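Local coordinates for protein 2,3-dihydroxybenzoate-AMP ligase (Bacillus subtilis, PDB 1MDF) that belongs to the ANL superfamily of AMP-binding enzymes and, like its relatives, combines a large AMP-binding domain with a smaller C-terminal domain, at residues A[311-316]-A[445-450]; A[412-417]-A[424-429]; A[217-222]-A[341-346]. All blocks are in the same frame, centred on the assembly; numbering follows the deposited sequence.

Contact 1. Residues A[311-316]-A[445-450]; sequences SAEAAR and VENHLL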
loop_
_atom_site.group_PDB
_atom_site.type_symbol
_atom_site.label_atom_id
_atom_site.label_comp_id
_atom_site.label_asym_id
_atom_site.label_seq_id
_atom_site.Cartn_x
_atom_site.Cartn_y
_atom_site.Cartn_z
ATOM N N SER A 311 -7.701 11.899 8.831
ATOM C CA SER A 311 -8.049 13.035 9.693
ATOM C C SER A 311 -9.066 12.673 10.783
ATOM O O SER A 311 -10.097 12.064 10.510
ATOM C CB SER A 311 -8.596 14.188 8.835
ATOM O OG SER A 311 -7.719 14.493 7.763
ATOM N N ALA A 312 -8.767 13.066 12.017
ATOM C CA ALA A 312 -9.624 12.753 13.155
ATOM C C ALA A 312 -11.103 13.089 12.953
ATOM O O ALA A 312 -11.972 12.341 13.412
ATOM C CB ALA A 312 -9.096 13.444 14.411
ATOM N N GLU A 313 -11.383 14.206 12.276
ATOM C CA GLU A 313 -12.752 14.640 12.024
ATOM C C GLU A 313 -13.579 13.561 11.340
ATOM O O GLU A 313 -14.792 13.496 11.522
ATOM C CB GLU A 313 -12.753 15.910 11.175
ATOM C CG GLU A 313 -14.123 16.406 10.750
ATOM C CD GLU A 313 -15.083 16.505 11.910
ATOM O OE1 GLU A 313 -14.678 17.039 12.971
ATOM O OE2 GLU A 313 -16.240 16.046 11.753
ATOM N N ALA A 314 -12.923 12.715 10.555
ATOM C CA ALA A 314 -13.602 11.621 9.863
ATOM C C ALA A 314 -13.424 10.341 10.668
ATOM O O ALA A 314 -14.368 9.586 10.863
ATOM C CB ALA A 314 -13.029 11.440 8.450
ATOM N N ALA A 315 -12.203 10.109 11.134
ATOM C CA ALA A 315 -11.878 8.927 11.922
ATOM C C ALA A 315 -12.867 8.680 13.055
ATOM O O ALA A 315 -13.297 7.548 13.278
ATOM C CB ALA A 315 -10.480 9.062 12.487
ATOM N N ARG A 316 -13.221 9.747 13.763
ATOM C CA ARG A 316 -14.145 9.675 14.894
ATOM C C ARG A 316 -15.479 9.002 14.570
ATOM O O ARG A 316 -16.078 8.362 15.437
ATOM C CB ARG A 316 -14.409 11.085 15.443
ATOM C CG ARG A 316 -15.089 12.007 14.442
ATOM C CD ARG A 316 -15.430 13.366 15.026
ATOM N NE ARG A 316 -16.356 14.104 14.164
ATOM C CZ ARG A 316 -16.962 15.240 14.508
ATOM N NH1 ARG A 316 -16.735 15.779 15.701
ATOM N NH2 ARG A 316 -17.812 15.828 13.672
ATOM N N VAL A 445 -5.731 21.861 7.925
ATOM C CA VAL A 445 -6.796 22.620 7.288
ATOM C C VAL A 445 -7.886 21.680 6.752
ATOM O O VAL A 445 -9.086 21.968 6.844
ATOM C CB VAL A 445 -6.252 23.446 6.108
ATOM C CG1 VAL A 445 -7.358 24.330 5.550
ATOM C CG2 VAL A 445 -5.062 24.287 6.561
ATOM N N GLU A 446 -7.456 20.556 6.188
ATOM C CA GLU A 446 -8.378 19.577 5.623
ATOM C C GLU A 446 -9.280 18.967 6.690
ATOM O O GLU A 446 -10.483 18.812 6.484
ATOM C CB GLU A 446 -7.593 18.478 4.899
ATOM C CG GLU A 446 -6.916 18.939 3.609
ATOM C CD GLU A 446 -5.766 18.036 3.185
ATOM O OE1 GLU A 446 -5.188 18.260 2.097
ATOM O OE2 GLU A 446 -5.430 17.109 3.944
ATOM N N ASN A 447 -8.698 18.632 7.836
ATOM C CA ASN A 447 -9.454 18.036 8.925
ATOM C C ASN A 447 -10.532 19.006 9.373
ATOM O O ASN A 447 -11.644 18.607 9.723
ATOM C CB ASN A 447 -8.521 17.696 10.092
ATOM C CG ASN A 447 -9.240 16.982 11.224
ATOM O OD1 ASN A 447 -9.932 15.982 11.005
ATOM N ND2 ASN A 447 -9.074 17.484 12.437
ATOM N N HIS A 448 -10.189 20.285 9.367
ATOM C CA HIS A 448 -11.143 21.315 9.740
ATOM C C HIS A 448 -12.271 21.299 8.715
ATOM O O HIS A 448 -13.447 21.187 9.070
ATOM C CB HIS A 448 -10.489 22.695 9.719
ATOM C CG HIS A 448 -9.875 23.109 11.017
ATOM N ND1 HIS A 448 -10.590 23.165 12.194
ATOM C CD2 HIS A 448 -8.632 23.559 11.307
ATOM C CE1 HIS A 448 -9.812 23.635 13.153
ATOM N NE2 HIS A 448 -8.619 23.882 12.640
ATOM N N LEU A 449 -11.896 21.407 7.439
ATOM C CA LEU A 449 -12.874 21.432 6.357
ATOM C C LEU A 449 -13.798 20.212 6.315
ATOM O O LEU A 449 -14.979 20.339 5.979
ATOM C CB LEU A 449 -12.169 21.634 5.008
ATOM C CG LEU A 449 -11.649 23.069 4.788
ATOM C CD1 LEU A 449 -10.784 23.155 3.545
ATOM C CD2 LEU A 449 -12.820 24.007 4.679
ATOM N N LEU A 450 -13.275 19.039 6.663
ATOM C CA LEU A 450 -14.092 17.825 6.687
ATOM C C LEU A 450 -15.269 17.956 7.666
ATOM O O LEU A 450 -16.244 17.206 7.579
ATOM C CB LEU A 450 -13.241 16.608 7.081
ATOM C CG LEU A 450 -12.298 16.018 6.027
ATOM C CD1 LEU A 450 -11.556 14.836 6.604
ATOM C CD2 LEU A 450 -13.097 15.591 4.813
#
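The carboxamide of Asn447 reaches helix 312-315 with its oxygen end, OD1 lying close to Glu313 N while ND2 stays farther off. The other flat group, the guanidinium of Arg316, has Glu313 OE1 over the centre of one face, 3.3 Å above the plane. The second carboxylate oxygen, Glu313 OE2, forms a salt bridge with Arg316 NH2. These two residues lie three apart in sequence, about a turn of this short helical segment. A bend at chi2 (50°) turns the Glu313 carboxylate away from helix 442-449 and toward Arg316, while its CG stays against Leu450 CB at 3.8 Å.

Asn447 holds its CG anti to the backbone N (chi1 -176°), which carries the amide across to the start of the opposing helix. OD1 accepts from Glu313 N at 2.6 Å, though the oxygen is crowded against Glu313 CB in the model and its exact place is doubtful. Ser311 occupies the N-cap position without making a capping bond; its OG forms a weak hydrogen bond to Glu443 instead.

Leucine suits its place because Leu450 CD1 touches two small residues at once: Ser311 CB at 3.8 Å and Ala314 CB at 4.1 Å. Leu450 also packs on Met284 of helix 280-291.

If the placement of Asn447 OD1 holds, it would satisfy the first-turn N-H of Glu313, for which the N-cap serine makes no capping bond. With a leucine packed beside it, this joins the AMP-binding region to the C-terminal domain by a mixed polar and apolar contact.

Contact 2. Residues A[412-417]-A[424-429]; sequences GDIVRL and VVEGRA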
loop_
_atom_site.group_PDB
_atom_site.type_symbol
_atom_site.label_atom_id
_atom_site.label_comp_id
_atom_site.label_asym_id
_atom_site.label_seq_id
_atom_site.Cartn_x
_atom_site.Cartn_y
_atom_site.Cartn_z
ATOM N N GLY A 412 10.524 10.161 4.639
ATOM C CA GLY A 412 9.979 11.267 3.876
ATOM C C GLY A 412 8.693 11.834 4.455
ATOM O O GLY A 412 8.039 12.668 3.831
ATOM N N ASP A 413 8.316 11.369 5.640
ATOM C CA ASP A 413 7.121 11.871 6.300
ATOM C C ASP A 413 7.580 12.847 7.374
ATOM O O ASP A 413 8.741 12.838 7.780
ATOM C CB ASP A 413 6.335 10.749 6.976
ATOM C CG ASP A 413 5.974 9.627 6.027
ATOM O OD1 ASP A 413 6.665 8.590 6.048
ATOM O OD2 ASP A 413 5.003 9.781 5.258
ATOM N N ILE A 414 6.665 13.700 7.809
ATOM C CA ILE A 414 6.935 14.661 8.862
ATOM C C ILE A 414 5.981 14.248 9.961
ATOM O O ILE A 414 4.770 14.192 9.754
ATOM C CB ILE A 414 6.650 16.099 8.392
ATOM C CG1 ILE A 414 7.828 16.579 7.536
ATOM C CG2 ILE A 414 6.414 17.018 9.579
ATOM C CD1 ILE A 414 7.563 17.845 6.795
ATOM N N VAL A 415 6.532 13.929 11.123
ATOM C CA VAL A 415 5.718 13.475 12.232
ATOM C C VAL A 415 6.241 13.986 13.561
ATOM O O VAL A 415 7.253 14.691 13.629
ATOM C CB VAL A 415 5.701 11.923 12.302
ATOM C CG1 VAL A 415 5.545 11.332 10.905
ATOM C CG2 VAL A 415 6.989 11.412 12.945
ATOM N N ARG A 416 5.527 13.610 14.615
ATOM C CA ARG A 416 5.881 13.960 15.974
ATOM C C ARG A 416 5.537 12.714 16.764
ATOM O O ARG A 416 4.434 12.177 16.640
ATOM C CB ARG A 416 5.058 15.151 16.491
ATOM C CG ARG A 416 3.615 14.835 16.896
ATOM C CD ARG A 416 3.070 15.915 17.817
ATOM N NE ARG A 416 1.890 15.499 18.585
ATOM C CZ ARG A 416 0.645 15.501 18.119
ATOM N NH1 ARG A 416 0.404 15.894 16.876
ATOM N NH2 ARG A 416 -0.362 15.130 18.901
ATOM N N LEU A 417 6.486 12.233 17.554
ATOM C CA LEU A 417 6.230 11.052 18.346
ATOM C C LEU A 417 5.408 11.474 19.535
ATOM O O LEU A 417 5.591 12.561 20.075
ATOM C CB LEU A 417 7.539 10.415 18.811
ATOM C CG LEU A 417 8.378 9.819 17.682
ATOM C CD1 LEU A 417 9.676 9.275 18.234
ATOM C CD2 LEU A 417 7.589 8.718 16.990
ATOM N N VAL A 424 2.038 10.539 15.211
ATOM C CA VAL A 424 0.917 11.344 14.772
ATOM C C VAL A 424 1.440 12.003 13.517
ATOM O O VAL A 424 2.192 12.972 13.573
ATOM C CB VAL A 424 0.512 12.419 15.800
ATOM C CG1 VAL A 424 -0.756 13.133 15.326
ATOM C CG2 VAL A 424 0.274 11.783 17.162
ATOM N N VAL A 425 1.069 11.428 12.381
ATOM C CA VAL A 425 1.482 11.929 11.077
ATOM C C VAL A 425 0.999 13.362 10.824
ATOM O O VAL A 425 -0.114 13.736 11.211
ATOM C CB VAL A 425 0.926 11.013 9.965
ATOM C CG1 VAL A 425 1.053 11.687 8.617
ATOM C CG2 VAL A 425 1.672 9.685 9.971
ATOM N N GLU A 426 1.846 14.165 10.183
ATOM C CA GLU A 426 1.482 15.537 9.849
ATOM C C GLU A 426 1.246 15.588 8.345
ATOM O O GLU A 426 0.315 16.232 7.872
ATOM C CB GLU A 426 2.595 16.522 10.224
ATOM C CG GLU A 426 2.202 17.979 10.019
ATOM C CD GLU A 426 3.282 18.971 10.448
ATOM O OE1 GLU A 426 4.146 19.334 9.615
ATOM O OE2 GLU A 426 3.263 19.382 11.629
ATOM N N GLY A 427 2.099 14.892 7.604
ATOM C CA GLY A 427 1.987 14.848 6.159
ATOM C C GLY A 427 3.353 14.626 5.536
ATOM O O GLY A 427 4.380 14.757 6.210
ATOM N N ARG A 428 3.381 14.281 4.253
ATOM C CA ARG A 428 4.654 14.068 3.586
ATOM C C ARG A 428 5.438 15.368 3.476
ATOM O O ARG A 428 4.859 16.450 3.354
ATOM C CB ARG A 428 4.443 13.492 2.191
ATOM C CG ARG A 428 3.837 12.119 2.183
ATOM C CD ARG A 428 4.242 11.385 0.934
ATOM N NE ARG A 428 5.667 11.060 0.907
ATOM C CZ ARG A 428 6.259 10.238 1.772
ATOM N NH1 ARG A 428 5.549 9.668 2.735
ATOM N NH2 ARG A 428 7.553 9.960 1.657
ATOM N N ALA A 429 6.760 15.250 3.524
ATOM C CA ALA A 429 7.635 16.408 3.418
ATOM C C ALA A 429 7.316 17.174 2.143
ATOM O O ALA A 429 7.215 18.404 2.155
ATOM C CB ALA A 429 9.093 15.965 3.406
#
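Backbone hydrogen bonds join the strands: Ile414 N gives to Gly427 O at 3.0 Å, and Ala429 N gives to Gly412 O at 2.9 Å, almost straight (176°). Next to the first bond, on the side away from Gly412, is a classic beta bulge, in which Glu426 and Gly427 both face Ile414. Ile414 O takes Glu426 N at 3.0 Å and, weakly, Gly427 N. Glycine suits Gly427 and Gly412, whose positive phi angles it adopts readily.

A salt bridge joins Asp413 OD2 to Arg428 NH1 at 2.6 Å, with carboxylate and guanidinium planes nearly perpendicular (89°). Arg428 gets there by bending at chi3 (68°), which also sets one guanidinium face against Gly412 O. Each partner also bonds to Thr411, Asp413 OD1 to its OG1 and Arg428 NH2 to its carbonyl oxygen. The Glu426 carboxylate pairs with Lys439.

Ile414 CD1 lies 3.7 Å from Ala429 CA, and Val415 CG1 meets Val425 CG2 at 4.3 Å. Beta-branched residues suit these strands, the edge hairpin of a four-stranded antiparallel sheet. Arg416 runs alongside Val424, whose CG2 sits over its guanidinium face.

Thus the backbone bonds continue through the bulge, while Thr411 probably holds the Asp413 and Arg428 charges in fixed orientation.

Contact 3. Residues A[217-222]-A[341-346]; sequences VCWLDH and RLDDPE. With SO4 (sulfate ion), chain C.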
loop_
_atom_site.group_PDB
_atom_site.type_symbol
_atom_site.label_atom_id
_atom_site.label_comp_id
_atom_site.label_asym_id
_atom_site.label_seq_id
_atom_site.Cartn_x
_atom_site.Cartn_y
_atom_site.Cartn_z
ATOM N N VAL A 217 -0.771 -8.282 15.954
ATOM C CA VAL A 217 -1.321 -6.962 16.252
ATOM C C VAL A 217 -2.766 -6.752 15.771
ATOM O O VAL A 217 -3.521 -5.995 16.383
ATOM C CB VAL A 217 -0.440 -5.867 15.632
ATOM C CG1 VAL A 217 -1.001 -4.486 15.957
ATOM C CG2 VAL A 217 0.971 -6.005 16.147
ATOM N N CYS A 218 -3.152 -7.421 14.683
ATOM C CA CYS A 218 -4.498 -7.271 14.135
ATOM C C CYS A 218 -5.418 -8.446 14.489
ATOM O O CYS A 218 -6.544 -8.546 13.990
ATOM C CB CYS A 218 -4.419 -7.104 12.617
ATOM S SG CYS A 218 -3.378 -5.718 12.049
ATOM N N TRP A 219 -4.914 -9.324 15.353
ATOM C CA TRP A 219 -5.627 -10.499 15.842
ATOM C C TRP A 219 -6.221 -11.435 14.795
ATOM O O TRP A 219 -7.351 -11.902 14.938
ATOM C CB TRP A 219 -6.729 -10.080 16.810
ATOM C CG TRP A 219 -6.270 -9.191 17.909
ATOM C CD1 TRP A 219 -4.980 -8.953 18.295
ATOM C CD2 TRP A 219 -7.100 -8.439 18.796
ATOM N NE1 TRP A 219 -4.957 -8.099 19.368
ATOM C CE2 TRP A 219 -6.246 -7.766 19.697
ATOM C CE3 TRP A 219 -8.485 -8.268 18.921
ATOM C CZ2 TRP A 219 -6.731 -6.933 20.708
ATOM C CZ3 TRP A 219 -8.968 -7.445 19.921
ATOM C CH2 TRP A 219 -8.091 -6.785 20.805
ATOM N N LEU A 220 -5.465 -11.729 13.750
ATOM C CA LEU A 220 -5.965 -12.636 12.734
ATOM C C LEU A 220 -5.814 -14.091 13.198
ATOM O O LEU A 220 -4.894 -14.426 13.939
ATOM C CB LEU A 220 -5.204 -12.445 11.414
ATOM C CG LEU A 220 -5.173 -11.051 10.788
ATOM C CD1 LEU A 220 -4.679 -11.186 9.366
ATOM C CD2 LEU A 220 -6.562 -10.406 10.821
ATOM N N ASP A 221 -6.738 -14.936 12.755
ATOM C CA ASP A 221 -6.731 -16.355 13.063
ATOM C C ASP A 221 -7.670 -17.042 12.076
ATOM O O ASP A 221 -8.208 -16.391 11.183
ATOM C CB ASP A 221 -7.190 -16.616 14.502
ATOM C CG ASP A 221 -8.575 -16.092 14.778
ATOM O OD1 ASP A 221 -9.511 -16.456 14.043
ATOM O OD2 ASP A 221 -8.730 -15.313 15.737
ATOM N N HIS A 222 -7.877 -18.345 12.243
ATOM C CA HIS A 222 -8.735 -19.105 11.338
ATOM C C HIS A 222 -10.119 -18.513 11.110
ATOM O O HIS A 222 -10.790 -18.878 10.150
ATOM C CB HIS A 222 -8.907 -20.535 11.844
ATOM C CG HIS A 222 -9.786 -20.650 13.052
ATOM N ND1 HIS A 222 -9.402 -20.206 14.301
ATOM C CD2 HIS A 222 -11.033 -21.154 13.200
ATOM C CE1 HIS A 222 -10.376 -20.434 15.166
ATOM N NE2 HIS A 222 -11.376 -21.008 14.522
ATOM N N ARG A 341 -3.520 -0.084 18.227
ATOM C CA ARG A 341 -3.882 -1.414 18.708
ATOM C C ARG A 341 -5.396 -1.529 18.817
ATOM O O ARG A 341 -6.087 -0.537 19.036
ATOM C CB ARG A 341 -3.210 -1.705 20.054
ATOM C CG ARG A 341 -1.678 -1.672 19.989
ATOM C CD ARG A 341 -1.135 -2.670 18.988
ATOM N NE ARG A 341 0.324 -2.698 18.917
ATOM C CZ ARG A 341 1.073 -1.775 18.316
ATOM N NH1 ARG A 341 0.502 -0.734 17.727
ATOM N NH2 ARG A 341 2.394 -1.899 18.286
ATOM N N LEU A 342 -5.914 -2.737 18.635
ATOM C CA LEU A 342 -7.351 -2.949 18.711
ATOM C C LEU A 342 -7.848 -2.767 20.150
ATOM O O LEU A 342 -9.049 -2.703 20.401
ATOM C CB LEU A 342 -7.681 -4.351 18.200
ATOM C CG LEU A 342 -7.096 -4.688 16.825
ATOM C CD1 LEU A 342 -7.533 -6.078 16.427
ATOM C CD2 LEU A 342 -7.555 -3.660 15.788
ATOM N N ASP A 343 -6.888 -2.668 21.070
ATOM C CA ASP A 343 -7.111 -2.509 22.509
ATOM C C ASP A 343 -7.356 -1.067 22.929
ATOM O O ASP A 343 -8.432 -0.707 23.389
ATOM C CB ASP A 343 -5.878 -2.980 23.310
ATOM C CG ASP A 343 -5.817 -4.479 23.509
ATOM O OD1 ASP A 343 -5.919 -4.935 24.669
ATOM O OD2 ASP A 343 -5.645 -5.203 22.511
ATOM N N ASP A 344 -6.325 -0.250 22.776
ATOM C CA ASP A 344 -6.358 1.136 23.213
ATOM C C ASP A 344 -7.622 1.972 22.993
ATOM O O ASP A 344 -8.480 1.638 22.179
ATOM C CB ASP A 344 -5.114 1.854 22.679
ATOM C CG ASP A 344 -4.964 1.707 21.212
ATOM O OD1 ASP A 344 -3.810 1.714 20.731
ATOM O OD2 ASP A 344 -6.008 1.594 20.543
ATOM N N PRO A 345 -7.750 3.065 23.767
ATOM C CA PRO A 345 -8.839 4.048 23.787
ATOM C C PRO A 345 -9.217 4.663 22.444
ATOM O O PRO A 345 -8.382 4.807 21.553
ATOM C CB PRO A 345 -8.329 5.102 24.766
ATOM C CG PRO A 345 -7.522 4.293 25.726
ATOM C CD PRO A 345 -6.746 3.404 24.795
ATOM N N GLU A 346 -10.487 5.038 22.325
ATOM C CA GLU A 346 -10.997 5.639 21.105
ATOM C C GLU A 346 -10.215 6.901 20.773
ATOM O O GLU A 346 -9.926 7.167 19.607
ATOM C CB GLU A 346 -12.486 5.972 21.252
ATOM C CG GLU A 346 -13.105 6.561 19.992
ATOM C CD GLU A 346 -13.078 5.593 18.820
ATOM O OE1 GLU A 346 -12.137 4.771 18.743
ATOM O OE2 GLU A 346 -13.990 5.657 17.967
HETATM S S SO4 C . 1.834 -5.360 21.268
HETATM O O1 SO4 C . 0.808 -4.305 21.176
HETATM O O2 SO4 C . 2.238 -5.533 22.677
HETATM O O3 SO4 C . 1.287 -6.634 20.753
HETATM O O4 SO4 C . 3.008 -4.971 20.465
HETATM O O HOH W 1 -3.937 -4.552 18.602
#
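One water joins Val217 O to Leu342 N: it donates to the carbonyl oxygen at 2.7 Å and accepts from the amide, 2.7 Å from Leu342 N. Two backbone groups too far apart to meet directly are thereby both satisfied.

Beside this bridge, Leu342 covers one face of the Trp219 indole. Its CB stands 3.6 Å from the centroid of the six-membered ring, only 13° off the normal, a CH-pi contact. CD1 continues over the same ring system, 3.4 Å from Trp219 CD2. A broad flat ring and a branched aliphatic chain, coming from opposite directions, suit each other here. The Asp343 carboxylate stands at the indole edge, its plane roughly perpendicular to the ring, but the closest approach there is too short to be trusted.

Arg341 bends at chi2 (-59°), which lays its CD against Val217 CG1 at 3.5 Å and puts that methyl over a guanidinium face. Its NE donates to sulfate O1 at 2.8 Å, while Arg213 also binds the ion, probably picked up from the crystallisation liquor. Arg341 N is held by Asp344 OD1, which Tyr422 also engages.

Trp219, with positive phi (53°), is the C-prime residue of the Schellman motif that ends helix 204-217; this helix C-terminus packs against the loop after strand 335-339.

Overall arrangement
Along the chain the segments run 217-222, 311-316, 341-346, 412-417, 424-429 and 445-450, so contacts 1 and 3 interlock, while the hairpin of contact 2 falls between the two halves of contact 1. The centres of contacts 1 and 2 are about 16 Å apart; that of contact 3 is about 24 Å from each. Contacts 1 and 3 touch through Arg316 and Glu346, and helix 346-351, which follows the loop of contact 3, packs on Ala312. Strand 325-332 of the nine-stranded sheet is touched by residues of contacts 2 and 3. Contact 1 joins the AMP-binding region to the C-terminal domain, whereas contact 3 lies within the former and contact 2 within one hairpin.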